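Local structure of predicted metal-dependent hydrolase of the TIM-barrel fold (Lactobacillus casei, 2QPX) at the interface of chains A and B. The protein is probably a zinc-dependent hydrolase of the amidohydrolase family, carrying a two-zinc site in a TIM-barrel fold. Residues are numbered along the deposited sequence; one frame, centred on the assembly and turned at random. Chains: chain A/B, Predicted metal-dependent hydrolase of the TIM-barrel fold.

Contact 1: the interface of chains A and B. Residues chain A 276-280, 307-312; chain B 39, 41, 45-46, 49, 52-53.
B:Tyr45 has CG anti to its backbone N (chi1 -178°), which sends the ring across the boundary to the C-terminal end of helix 269-278 of chain A. A:Arg312 has CG beside its own N and is bent at chi2, so its guanidinium meets the B:Tyr45 hydroxyl tip to tip. That hydroxyl, OH, donates to the carbonyl A:Ala276 O at 2.7 Å, in the carbonyl plane and on a lone pair. One face of the ring is covered near its rim by A:Ser277 O and by B:Ala41 CB of its own chain; B:Pro46 CD packs on the opposite face, so the ring is sandwiched between them, which limits its tilting.

The guanidinium is fixed from two directions. Within chain A, NH1 and NH2 grip A:Phe279 O end-on, NH1 of A:Arg312 lying 2.9 Å from that oxygen. Across the boundary, A:Arg312 NH2 forms a salt bridge of 2.7 Å with the carboxylate oxygen B:Asp49 OD2, nearly straight at 168°. OD2 lies in the guanidinium plane but is approached from above the carboxylate plane, the two groups standing 81° apart.

B:Arg53 is bent at chi3 and lies alongside A:Leu307, its NE donating to A:Leu307 O at 2.8 Å while its CG packs on A:Pro309 CA. A backbone bond of 3.0 Å runs from A:Tyr310 N to B:Asn52 O, the donor standing above the carbonyl plane. Beside it A:Thr311 crosses B:Asn52 at about a right angle, CG2 touching the amide carbon CG at 3.6 Å. Waters extend the polar network, one linking A:Ser277 O to B:Thr39 OG1, another A:Thr311 OG1 to B:Asp49 OD1 and B:Asn52 OD1.

In the fold, chain A supplies the end of helix 269-278, the following loop and the 3-10 turn 310-312 with the residues leading into it; chain B supplies the short helix 47-50, which carries B:Asp49, and the loops on either side of it.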
# COMPACT_ATOMS: atom_id res chain seq x y z
N ALA A 276 10.27 -4.87 -11.80
CA ALA A 276 10.29 -5.54 -13.08
C ALA A 276 10.44 -4.54 -14.23
O ALA A 276 11.00 -4.85 -15.24
CB ALA A 276 9.04 -6.40 -13.26
N SER A 277 9.92 -3.34 -14.05
CA SER A 277 9.97 -2.28 -15.05
C SER A 277 11.32 -1.60 -15.18
O SER A 277 11.54 -0.93 -16.18
CB SER A 277 8.87 -1.23 -14.79
OG SER A 277 9.22 -0.24 -13.81
N VAL A 278 12.20 -1.76 -14.19
CA VAL A 278 13.51 -1.06 -14.21
C VAL A 278 14.73 -1.98 -14.10
O VAL A 278 15.83 -1.52 -14.32
CB VAL A 278 13.57 0.10 -13.19
CG1 VAL A 278 12.53 1.20 -13.49
CG2 VAL A 278 13.39 -0.43 -11.74
N PHE A 279 14.56 -3.26 -13.77
CA PHE A 279 15.66 -4.21 -13.78
C PHE A 279 15.52 -5.24 -14.88
O PHE A 279 14.43 -5.75 -15.08
CB PHE A 279 15.78 -4.97 -12.42
CG PHE A 279 16.37 -4.12 -11.32
CD1 PHE A 279 17.74 -3.99 -11.20
CD2 PHE A 279 15.56 -3.41 -10.47
CE1 PHE A 279 18.30 -3.16 -10.23
CE2 PHE A 279 16.10 -2.60 -9.48
CZ PHE A 279 17.47 -2.48 -9.37
N PRO A 280 16.62 -5.61 -15.52
CA PRO A 280 16.58 -6.73 -16.46
C PRO A 280 16.39 -8.01 -15.69
O PRO A 280 16.71 -8.06 -14.52
CB PRO A 280 17.97 -6.71 -17.10
CG PRO A 280 18.83 -6.07 -16.09
CD PRO A 280 17.99 -5.08 -15.34
N LEU A 307 2.73 -0.85 -13.68
CA LEU A 307 3.99 -0.46 -14.29
C LEU A 307 4.76 -1.60 -14.92
O LEU A 307 5.63 -1.37 -15.71
CB LEU A 307 4.94 0.18 -13.27
CG LEU A 307 4.50 1.50 -12.62
CD1 LEU A 307 5.57 1.98 -11.63
CD2 LEU A 307 4.19 2.56 -13.66
N ALA A 308 4.49 -2.85 -14.56
CA ALA A 308 5.30 -3.95 -15.06
C ALA A 308 5.09 -4.18 -16.54
O ALA A 308 3.97 -4.04 -17.05
CB ALA A 308 4.89 -5.27 -14.32
N PRO A 309 6.10 -4.74 -17.20
CA PRO A 309 5.83 -5.33 -18.51
C PRO A 309 5.00 -6.60 -18.33
O PRO A 309 5.25 -7.38 -17.43
CB PRO A 309 7.22 -5.69 -19.03
CG PRO A 309 8.18 -4.93 -18.17
CD PRO A 309 7.52 -4.89 -16.85
N TYR A 310 4.08 -6.84 -19.26
CA TYR A 310 3.25 -8.02 -19.19
C TYR A 310 4.07 -9.29 -19.40
O TYR A 310 3.65 -10.37 -18.98
CB TYR A 310 2.09 -7.94 -20.22
CG TYR A 310 1.02 -6.96 -19.81
CD1 TYR A 310 0.08 -7.28 -18.83
CD2 TYR A 310 0.89 -5.71 -20.43
CE1 TYR A 310 -0.91 -6.36 -18.43
CE2 TYR A 310 -0.08 -4.80 -20.04
CZ TYR A 310 -1.00 -5.12 -19.06
OH TYR A 310 -1.98 -4.24 -18.70
N THR A 311 5.27 -9.14 -19.99
CA THR A 311 6.19 -10.22 -20.21
C THR A 311 7.09 -10.56 -19.00
O THR A 311 7.99 -11.39 -19.11
CB THR A 311 7.06 -9.94 -21.42
OG1 THR A 311 7.67 -8.65 -21.26
CG2 THR A 311 6.19 -10.02 -22.72
N ARG A 312 6.80 -9.94 -17.84
CA ARG A 312 7.56 -10.22 -16.61
C ARG A 312 6.75 -10.85 -15.49
O ARG A 312 7.33 -11.30 -14.50
CB ARG A 312 8.21 -8.95 -16.09
CG ARG A 312 9.32 -8.37 -17.02
CD ARG A 312 10.54 -9.29 -17.17
NE ARG A 312 11.61 -8.52 -17.80
CZ ARG A 312 12.36 -7.62 -17.16
NH1 ARG A 312 12.30 -7.51 -15.84
NH2 ARG A 312 13.18 -6.87 -17.85
N THR B 39 9.25 4.94 -20.04
CA THR B 39 9.64 4.22 -18.83
C THR B 39 10.78 4.95 -18.16
O THR B 39 11.47 5.74 -18.79
CB THR B 39 10.14 2.77 -19.19
OG1 THR B 39 10.47 2.05 -18.00
CG2 THR B 39 11.36 2.80 -20.13
N ALA B 41 13.23 3.09 -16.90
CA ALA B 41 14.34 2.19 -17.10
C ALA B 41 15.45 2.91 -17.87
O ALA B 41 15.18 3.84 -18.64
CB ALA B 41 13.89 0.92 -17.87
N TYR B 45 18.44 -1.40 -20.21
CA TYR B 45 17.26 -2.27 -20.00
C TYR B 45 16.70 -2.68 -21.37
O TYR B 45 16.65 -1.85 -22.27
CB TYR B 45 16.22 -1.48 -19.20
CG TYR B 45 14.95 -2.21 -18.85
CD1 TYR B 45 13.87 -2.25 -19.72
CD2 TYR B 45 14.78 -2.80 -17.60
CE1 TYR B 45 12.68 -2.87 -19.39
CE2 TYR B 45 13.61 -3.42 -17.24
CZ TYR B 45 12.54 -3.48 -18.15
OH TYR B 45 11.32 -4.04 -17.83
N PRO B 46 16.29 -3.95 -21.55
CA PRO B 46 15.87 -4.33 -22.90
C PRO B 46 14.67 -3.59 -23.44
O PRO B 46 13.61 -3.53 -22.82
CB PRO B 46 15.59 -5.84 -22.78
CG PRO B 46 16.37 -6.26 -21.57
CD PRO B 46 16.24 -5.11 -20.63
N ASP B 49 11.34 -5.33 -23.69
CA ASP B 49 10.56 -5.41 -22.45
C ASP B 49 9.78 -4.11 -22.20
O ASP B 49 8.62 -4.13 -21.83
CB ASP B 49 11.47 -5.72 -21.27
CG ASP B 49 12.17 -7.09 -21.36
OD1 ASP B 49 11.87 -7.91 -22.23
OD2 ASP B 49 13.06 -7.34 -20.53
N ASN B 52 6.66 -3.95 -24.08
CA ASN B 52 5.63 -4.82 -23.58
C ASN B 52 4.94 -4.30 -22.31
O ASN B 52 4.24 -5.05 -21.62
CB ASN B 52 6.18 -6.26 -23.40
CG ASN B 52 6.22 -7.02 -24.72
OD1 ASN B 52 7.28 -7.44 -25.17
ND2 ASN B 52 5.08 -7.19 -25.32
N ARG B 53 5.10 -3.02 -22.04
CA ARG B 53 4.33 -2.28 -21.05
C ARG B 53 3.24 -1.53 -21.75
O ARG B 53 3.39 -1.17 -22.93
CB ARG B 53 5.22 -1.28 -20.32
CG ARG B 53 6.41 -1.93 -19.62
CD ARG B 53 7.36 -0.92 -19.02
NE ARG B 53 6.76 -0.15 -17.94
CZ ARG B 53 6.41 1.13 -17.98
NH1 ARG B 53 6.49 1.86 -19.08
NH2 ARG B 53 5.98 1.70 -16.89
O HOH W 1 10.65 -0.45 -18.81
O HOH W 2 9.36 2.31 -15.34
O HOH W 3 9.49 -8.54 -23.37

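Contact 2: the interface of chains A and B. Residues chain A 310, 344-347, 355; chain B 54, 57-58, 61, 294-295, 328, 332.
The ring of A:Phe346 is the centre of this apolar patch, lying across helix 54-66 of chain B. B:Gly58 CA sits over one face, 3.6 Å from the ring centroid of A:Phe346, a CH-pi contact offset toward the rim. At the ring's far tip, CZ of A:Phe346 meets the methyl B:Leu328 CD1 at 3.7 Å, and B:Gln332 OE1 lies at the ring edge, in plane. B:Ala61 CB touches CD1 of A:Phe346 at 3.8 Å. An alanine here would remove the ring that packs on B:Gly58, B:Ala61 and B:Leu328 and would probably loosen this part of the interface.

Flanking the ring, A:Leu344 and B:Leu54 meet tip to tip, CD1 of the former 3.7 Å from CD2 of the latter; both have CG anti to the backbone N. A:Val347 crosses B:His57 at about a right angle, its CG1 packing on the imidazole CG, and the imidazole stands edge-to-face with the six-membered ring of A:Trp355, planes 86° apart.

Further out, A:Pro345 CB covers the opposite face of the A:Phe346 ring over its centre, and A:Tyr310 CD2 backs the A:Trp355 ring. B:Gln332 NE2 donates to B:Pro294 O at 3.1 Å, which steadies the amide. Direct polar bonds across are absent; waters join A:Phe346 O to B:His57 O and A:Tyr310 OH to B:Ser295 OG.

The patch thus gives the chain pairing a mainly hydrophobic seat, plausibly part of an oligomer interface, although the structure alone does not prove a biological assembly.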
# COMPACT_ATOMS: atom_id res chain seq x y z
N TYR A 310 4.08 -6.84 -19.26
CA TYR A 310 3.25 -8.02 -19.19
C TYR A 310 4.07 -9.29 -19.40
O TYR A 310 3.65 -10.37 -18.98
CB TYR A 310 2.09 -7.94 -20.22
CG TYR A 310 1.02 -6.96 -19.81
CD1 TYR A 310 0.08 -7.28 -18.83
CD2 TYR A 310 0.89 -5.71 -20.43
CE1 TYR A 310 -0.91 -6.36 -18.43
CE2 TYR A 310 -0.08 -4.80 -20.04
CZ TYR A 310 -1.00 -5.12 -19.06
OH TYR A 310 -1.98 -4.24 -18.70
N LEU A 344 -9.03 -3.56 -21.44
CA LEU A 344 -7.75 -2.86 -21.46
C LEU A 344 -7.67 -2.02 -22.75
O LEU A 344 -7.91 -2.58 -23.83
CB LEU A 344 -6.61 -3.84 -21.45
CG LEU A 344 -5.24 -3.30 -21.07
CD1 LEU A 344 -5.20 -2.84 -19.60
CD2 LEU A 344 -4.23 -4.36 -21.39
N PRO A 345 -7.32 -0.71 -22.63
CA PRO A 345 -7.22 0.19 -23.81
C PRO A 345 -5.97 -0.04 -24.66
O PRO A 345 -5.04 -0.74 -24.28
CB PRO A 345 -7.15 1.57 -23.17
CG PRO A 345 -6.50 1.35 -21.84
CD PRO A 345 -7.02 0.00 -21.38
N PHE A 346 -5.97 0.58 -25.84
CA PHE A 346 -4.80 0.81 -26.70
C PHE A 346 -4.39 -0.39 -27.55
O PHE A 346 -3.87 -0.22 -28.64
CB PHE A 346 -3.56 1.34 -25.94
CG PHE A 346 -3.84 2.48 -25.02
CD1 PHE A 346 -4.57 3.56 -25.44
CD2 PHE A 346 -3.35 2.47 -23.70
CE1 PHE A 346 -4.84 4.60 -24.58
CE2 PHE A 346 -3.62 3.52 -22.87
CZ PHE A 346 -4.35 4.57 -23.29
N VAL A 347 -4.61 -1.60 -27.08
CA VAL A 347 -4.02 -2.76 -27.72
C VAL A 347 -5.13 -3.59 -28.37
O VAL A 347 -6.29 -3.60 -27.92
CB VAL A 347 -3.20 -3.64 -26.70
CG1 VAL A 347 -1.98 -2.86 -26.21
CG2 VAL A 347 -4.09 -4.13 -25.57
N TRP A 355 -0.07 -11.50 -24.65
CA TRP A 355 0.28 -11.24 -23.26
C TRP A 355 -0.26 -12.30 -22.31
O TRP A 355 0.46 -12.78 -21.40
CB TRP A 355 -0.17 -9.84 -22.88
CG TRP A 355 0.73 -8.73 -23.41
CD1 TRP A 355 2.03 -8.84 -23.76
CD2 TRP A 355 0.38 -7.36 -23.53
NE1 TRP A 355 2.54 -7.60 -24.10
CE2 TRP A 355 1.55 -6.67 -23.94
CE3 TRP A 355 -0.78 -6.64 -23.29
CZ2 TRP A 355 1.56 -5.31 -24.17
CZ3 TRP A 355 -0.76 -5.25 -23.53
CH2 TRP A 355 0.41 -4.62 -23.93
N LEU B 54 2.18 -1.21 -21.02
CA LEU B 54 1.05 -0.52 -21.61
C LEU B 54 1.37 0.92 -22.04
O LEU B 54 0.82 1.39 -23.06
CB LEU B 54 -0.14 -0.53 -20.65
CG LEU B 54 -1.50 -0.18 -21.27
CD1 LEU B 54 -1.84 -1.16 -22.44
CD2 LEU B 54 -2.63 -0.23 -20.23
N HIS B 57 2.30 1.42 -25.66
CA HIS B 57 1.12 1.27 -26.53
C HIS B 57 0.17 2.44 -26.49
O HIS B 57 -0.41 2.80 -27.53
CB HIS B 57 0.43 -0.05 -26.24
CG HIS B 57 1.28 -1.21 -26.62
ND1 HIS B 57 1.22 -1.81 -27.86
CD2 HIS B 57 2.29 -1.84 -25.96
CE1 HIS B 57 2.13 -2.77 -27.93
NE2 HIS B 57 2.80 -2.81 -26.78
N GLY B 58 0.03 3.08 -25.33
CA GLY B 58 -0.71 4.34 -25.24
C GLY B 58 -0.09 5.42 -26.07
O GLY B 58 -0.78 6.16 -26.75
N ALA B 61 -0.82 4.75 -29.70
CA ALA B 61 -2.21 5.02 -30.01
C ALA B 61 -2.40 6.50 -30.26
O ALA B 61 -3.08 6.90 -31.22
CB ALA B 61 -3.14 4.54 -28.84
N PRO B 294 -0.56 3.90 -17.20
CA PRO B 294 -1.87 4.42 -17.60
C PRO B 294 -3.07 3.60 -17.14
O PRO B 294 -4.14 4.18 -16.85
CB PRO B 294 -1.75 4.50 -19.14
CG PRO B 294 -0.75 3.48 -19.48
CD PRO B 294 0.25 3.55 -18.39
N SER B 295 -2.95 2.28 -17.02
CA SER B 295 -4.10 1.49 -16.46
C SER B 295 -4.38 1.76 -14.97
O SER B 295 -5.43 1.38 -14.43
CB SER B 295 -3.91 -0.00 -16.69
OG SER B 295 -2.86 -0.53 -15.86
N LEU B 328 -1.02 11.66 -23.26
CA LEU B 328 -1.47 10.46 -22.53
C LEU B 328 -1.79 10.77 -21.06
O LEU B 328 -2.79 10.32 -20.51
CB LEU B 328 -0.50 9.30 -22.64
CG LEU B 328 -0.96 7.95 -22.05
CD1 LEU B 328 -2.24 7.52 -22.70
CD2 LEU B 328 0.13 6.89 -22.24
N GLN B 332 -5.54 10.23 -19.55
CA GLN B 332 -5.79 9.30 -18.44
C GLN B 332 -6.29 10.05 -17.20
O GLN B 332 -7.14 9.55 -16.46
CB GLN B 332 -4.56 8.47 -18.08
CG GLN B 332 -4.06 7.60 -19.23
CD GLN B 332 -5.12 6.74 -19.88
OE1 GLN B 332 -5.71 7.14 -20.88
NE2 GLN B 332 -5.44 5.59 -19.25
O HOH W 4 -0.67 -2.14 -17.40
O HOH W 5 -1.48 1.11 -29.57

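The centres of the C-alpha atoms of contact 1 and contact 2 are about 14 Å apart, and A:Tyr310 belongs to both: its backbone serves the first and its side chain the second. On chain B the two are continuous, because B:Arg53 of contact 1 directly precedes B:Leu54, where helix 54-66 begins. A polar, salt-bridged zone therefore adjoins a greasy one along a single surface. Different segments of the two copies face each other, and the interface is not an exact two-fold. With three copies in the deposited assembly, this would suit a cyclic trimer, though the pairing alone does not establish one.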